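Local coordinates for protein transketolase (Campylobacter jejuni, PDB 3M6L) that belongs to the thiamine diphosphate-dependent enzymes of the transketolase family and holds thiamine diphosphate and calcium as a two-chain assembly, at residues S163-S168 with G391-A396. Numbering follows the deposited sequence.
Sequences SYEACS and GIREHA. With TPP (thiamine diphosphate), chain C.
Glu165 and Arg393 both set CG opposite their own carbonyl carbon (chi1 -68° and -58°) and then run out extended. The two chains slide past each other in opposite directions. Glu165 thereby reaches the first turn of helix 394-407, and Arg393 reaches back to Ser168. The amide of Ala396 donates to Glu165 OE1, with N to OE1 at 2.9 Å, and meets that oxygen nearly along its C-O axis. Water 1 joins the other oxygen to the same turn. It donates to Glu165 OE2 and accepts from the amide of His395, whose N lies 2.9 Å from the water oxygen. The carboxylate thus holds two amides of the first turn, one directly and one through water. Arg393 precedes the helix as its N-cap residue. Its NH2 donates to Ser168 OG at 2.9 Å, tilted 29° out of the guanidinium plane. The second subunit adds a bond to each of these groups: its Gly161 N donates to Glu165 OE2, its Ala196 O accepts from Arg393 NH2, and its Glu199 bonds to Ser168 OG. Together these bonds hold the buried carboxylate and guanidinium in place. Beside the carboxylate, Ala396 CB packs on Glu165 CB at 3.5 Å and on Ala166 CB at 4.2 Å. Glu394, which follows Arg393, points away from helix 161-172, and its carboxylate meets the cofactor. Its chain bends at chi2 and brings OE2 within 2.5 Å of thiamine diphosphate N1'. A glutamate at this nitrogen is characteristic of thiamine diphosphate enzymes. Asn185 and His259 of the second subunit bind the same cofactor, which therefore lies between chains. The contact joins helix 161-172 of the diphosphate-binding domain to helix 394-407 of the pyrimidine-binding domain, with helix 121-140 against Ala166 and helix 421-434 against His395.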
loop_
_atom_site.group_PDB
_atom_site.type_symbol
_atom_site.label_atom_id
_atom_site.label_comp_id
_atom_site.label_asym_id
_atom_site.label_seq_id
_atom_site.Cartn_x
_atom_site.Cartn_y
_atom_site.Cartn_z
ATOM N N SER A 163 -10.970 -5.349 1.216
ATOM C CA SER A 163 -12.206 -6.168 1.285
ATOM C C SER A 163 -13.388 -5.524 0.584
ATOM O O SER A 163 -14.063 -6.187 -0.248
ATOM C CB SER A 163 -12.591 -6.573 2.739
ATOM O OG SER A 163 -13.058 -5.532 3.548
ATOM N N TYR A 164 -13.548 -4.205 0.815
ATOM C CA TYR A 164 -14.626 -3.426 0.221
ATOM C C TYR A 164 -14.404 -3.383 -1.285
ATOM O O TYR A 164 -15.313 -3.497 -2.062
ATOM C CB TYR A 164 -14.705 -2.015 0.753
ATOM C CG TYR A 164 -14.901 -1.822 2.221
ATOM C CD1 TYR A 164 -16.163 -1.462 2.724
ATOM C CD2 TYR A 164 -13.848 -1.825 3.096
ATOM C CE1 TYR A 164 -16.326 -1.245 4.042
ATOM C CE2 TYR A 164 -14.004 -1.575 4.447
ATOM C CZ TYR A 164 -15.258 -1.223 4.913
ATOM O OH TYR A 164 -15.449 -0.976 6.198
ATOM N N GLU A 165 -13.141 -3.132 -1.730
ATOM C CA GLU A 165 -12.787 -3.103 -3.179
ATOM C C GLU A 165 -13.191 -4.394 -3.842
ATOM O O GLU A 165 -13.817 -4.398 -4.915
ATOM C CB GLU A 165 -11.263 -2.857 -3.355
ATOM C CG GLU A 165 -10.739 -1.482 -2.954
ATOM C CD GLU A 165 -9.222 -1.405 -3.218
ATOM O OE1 GLU A 165 -8.643 -2.327 -3.875
ATOM O OE2 GLU A 165 -8.612 -0.376 -2.822
ATOM N N ALA A 166 -12.747 -5.527 -3.273
ATOM C CA ALA A 166 -12.996 -6.823 -3.905
ATOM C C ALA A 166 -14.465 -7.206 -3.881
ATOM O O ALA A 166 -14.906 -7.705 -4.900
ATOM C CB ALA A 166 -12.145 -7.905 -3.240
ATOM N N CYS A 167 -15.152 -6.914 -2.816
ATOM C CA CYS A 167 -16.609 -7.238 -2.733
ATOM C C CYS A 167 -17.429 -6.376 -3.704
ATOM O O CYS A 167 -18.440 -6.835 -4.336
ATOM C CB CYS A 167 -17.065 -7.146 -1.334
ATOM S SG CYS A 167 -16.361 -8.555 -0.333
ATOM N N SER A 168 -16.981 -5.136 -3.918
ATOM C CA SER A 168 -17.606 -4.272 -4.953
ATOM C C SER A 168 -17.599 -4.963 -6.283
ATOM O O SER A 168 -18.601 -5.067 -7.018
ATOM C CB SER A 168 -16.860 -2.903 -5.007
ATOM O OG SER A 168 -17.524 -1.968 -5.833
ATOM N N GLY A 391 -11.463 -1.034 -12.233
ATOM C CA GLY A 391 -11.781 0.191 -11.619
ATOM C C GLY A 391 -10.570 0.775 -10.876
ATOM O O GLY A 391 -9.438 0.264 -11.044
ATOM N N ILE A 392 -10.850 1.749 -9.993
ATOM C CA ILE A 392 -9.751 2.401 -9.251
ATOM C C ILE A 392 -9.516 1.602 -7.957
ATOM O O ILE A 392 -9.850 2.080 -6.850
ATOM C CB ILE A 392 -10.014 3.897 -9.047
ATOM C CG1 ILE A 392 -10.272 4.671 -10.343
ATOM C CG2 ILE A 392 -8.711 4.564 -8.524
ATOM C CD1 ILE A 392 -11.738 4.571 -10.942
ATOM N N ARG A 393 -8.910 0.403 -8.085
ATOM C CA ARG A 393 -8.850 -0.635 -7.018
ATOM C C ARG A 393 -7.535 -1.349 -7.253
ATOM O O ARG A 393 -7.492 -2.557 -7.488
ATOM C CB ARG A 393 -10.003 -1.657 -7.166
ATOM C CG ARG A 393 -11.399 -1.025 -7.122
ATOM C CD ARG A 393 -12.400 -2.122 -7.110
ATOM N NE ARG A 393 -13.805 -1.679 -7.111
ATOM C CZ ARG A 393 -14.538 -1.512 -8.201
ATOM N NH1 ARG A 393 -14.098 -1.809 -9.439
ATOM N NH2 ARG A 393 -15.851 -1.194 -8.037
ATOM N N GLU A 394 -6.385 -0.616 -7.154
ATOM C CA GLU A 394 -5.111 -1.235 -7.392
ATOM C C GLU A 394 -4.902 -2.446 -6.499
ATOM O O GLU A 394 -4.380 -3.478 -6.958
ATOM C CB GLU A 394 -3.958 -0.242 -7.214
ATOM C CG GLU A 394 -3.953 0.911 -8.167
ATOM C CD GLU A 394 -4.816 2.075 -7.756
ATOM O OE1 GLU A 394 -5.355 2.005 -6.602
ATOM O OE2 GLU A 394 -4.874 3.050 -8.538
ATOM N N HIS A 395 -5.152 -2.339 -5.184
ATOM C CA HIS A 395 -4.809 -3.430 -4.313
ATOM C C HIS A 395 -5.632 -4.683 -4.560
ATOM O O HIS A 395 -5.100 -5.783 -4.652
ATOM C CB HIS A 395 -4.999 -2.994 -2.893
ATOM C CG HIS A 395 -4.278 -3.719 -1.817
ATOM N ND1 HIS A 395 -3.349 -4.719 -1.942
ATOM C CD2 HIS A 395 -4.329 -3.392 -0.499
ATOM C CE1 HIS A 395 -2.913 -5.019 -0.715
ATOM N NE2 HIS A 395 -3.521 -4.245 0.154
ATOM N N ALA A 396 -6.946 -4.536 -4.702
ATOM C CA ALA A 396 -7.788 -5.650 -4.973
ATOM C C ALA A 396 -7.469 -6.280 -6.356
ATOM O O ALA A 396 -7.463 -7.490 -6.519
ATOM C CB ALA A 396 -9.256 -5.270 -4.873
HETATM N "N1'" TPP C . -4.825 5.562 -8.787
HETATM C "C2'" TPP C . -4.675 6.470 -7.826
HETATM C CM2 TPP C . -4.515 5.953 -6.409
HETATM N "N3'" TPP C . -4.623 7.814 -7.967
HETATM C "C4'" TPP C . -4.659 8.333 -9.198
HETATM N "N4'" TPP C . -4.550 9.638 -9.305
HETATM C "C5'" TPP C . -4.874 7.397 -10.353
HETATM C "C6'" TPP C . -4.935 6.032 -10.073
HETATM C "C7'" TPP C . -5.011 7.941 -11.826
HETATM N N3 TPP C . -6.379 8.660 -11.990
HETATM C C2 TPP C . -6.710 10.006 -11.892
HETATM S S1 TPP C . -8.409 10.509 -11.961
HETATM C C5 TPP C . -8.766 8.820 -12.277
HETATM C C4 TPP C . -7.544 8.001 -12.210
HETATM C CM4 TPP C . -7.683 6.536 -12.344
HETATM C C6 TPP C . -10.138 8.243 -12.531
HETATM C C7 TPP C . -11.235 9.176 -13.021
HETATM O O7 TPP C . -11.676 9.575 -11.787
HETATM P PA TPP C . -12.867 10.437 -11.354
HETATM O O1A TPP C . -12.692 10.465 -9.899
HETATM O O2A TPP C . -14.099 9.729 -11.870
HETATM O O3A TPP C . -12.620 11.787 -12.108
HETATM P PB TPP C . -13.338 12.661 -13.254
HETATM O O1B TPP C . -13.080 14.056 -12.853
HETATM O O2B TPP C . -14.779 12.262 -13.402
HETATM O O3B TPP C . -12.736 12.283 -14.567
HETATM O O HOH W 1 -6.237 0.053 -3.889
#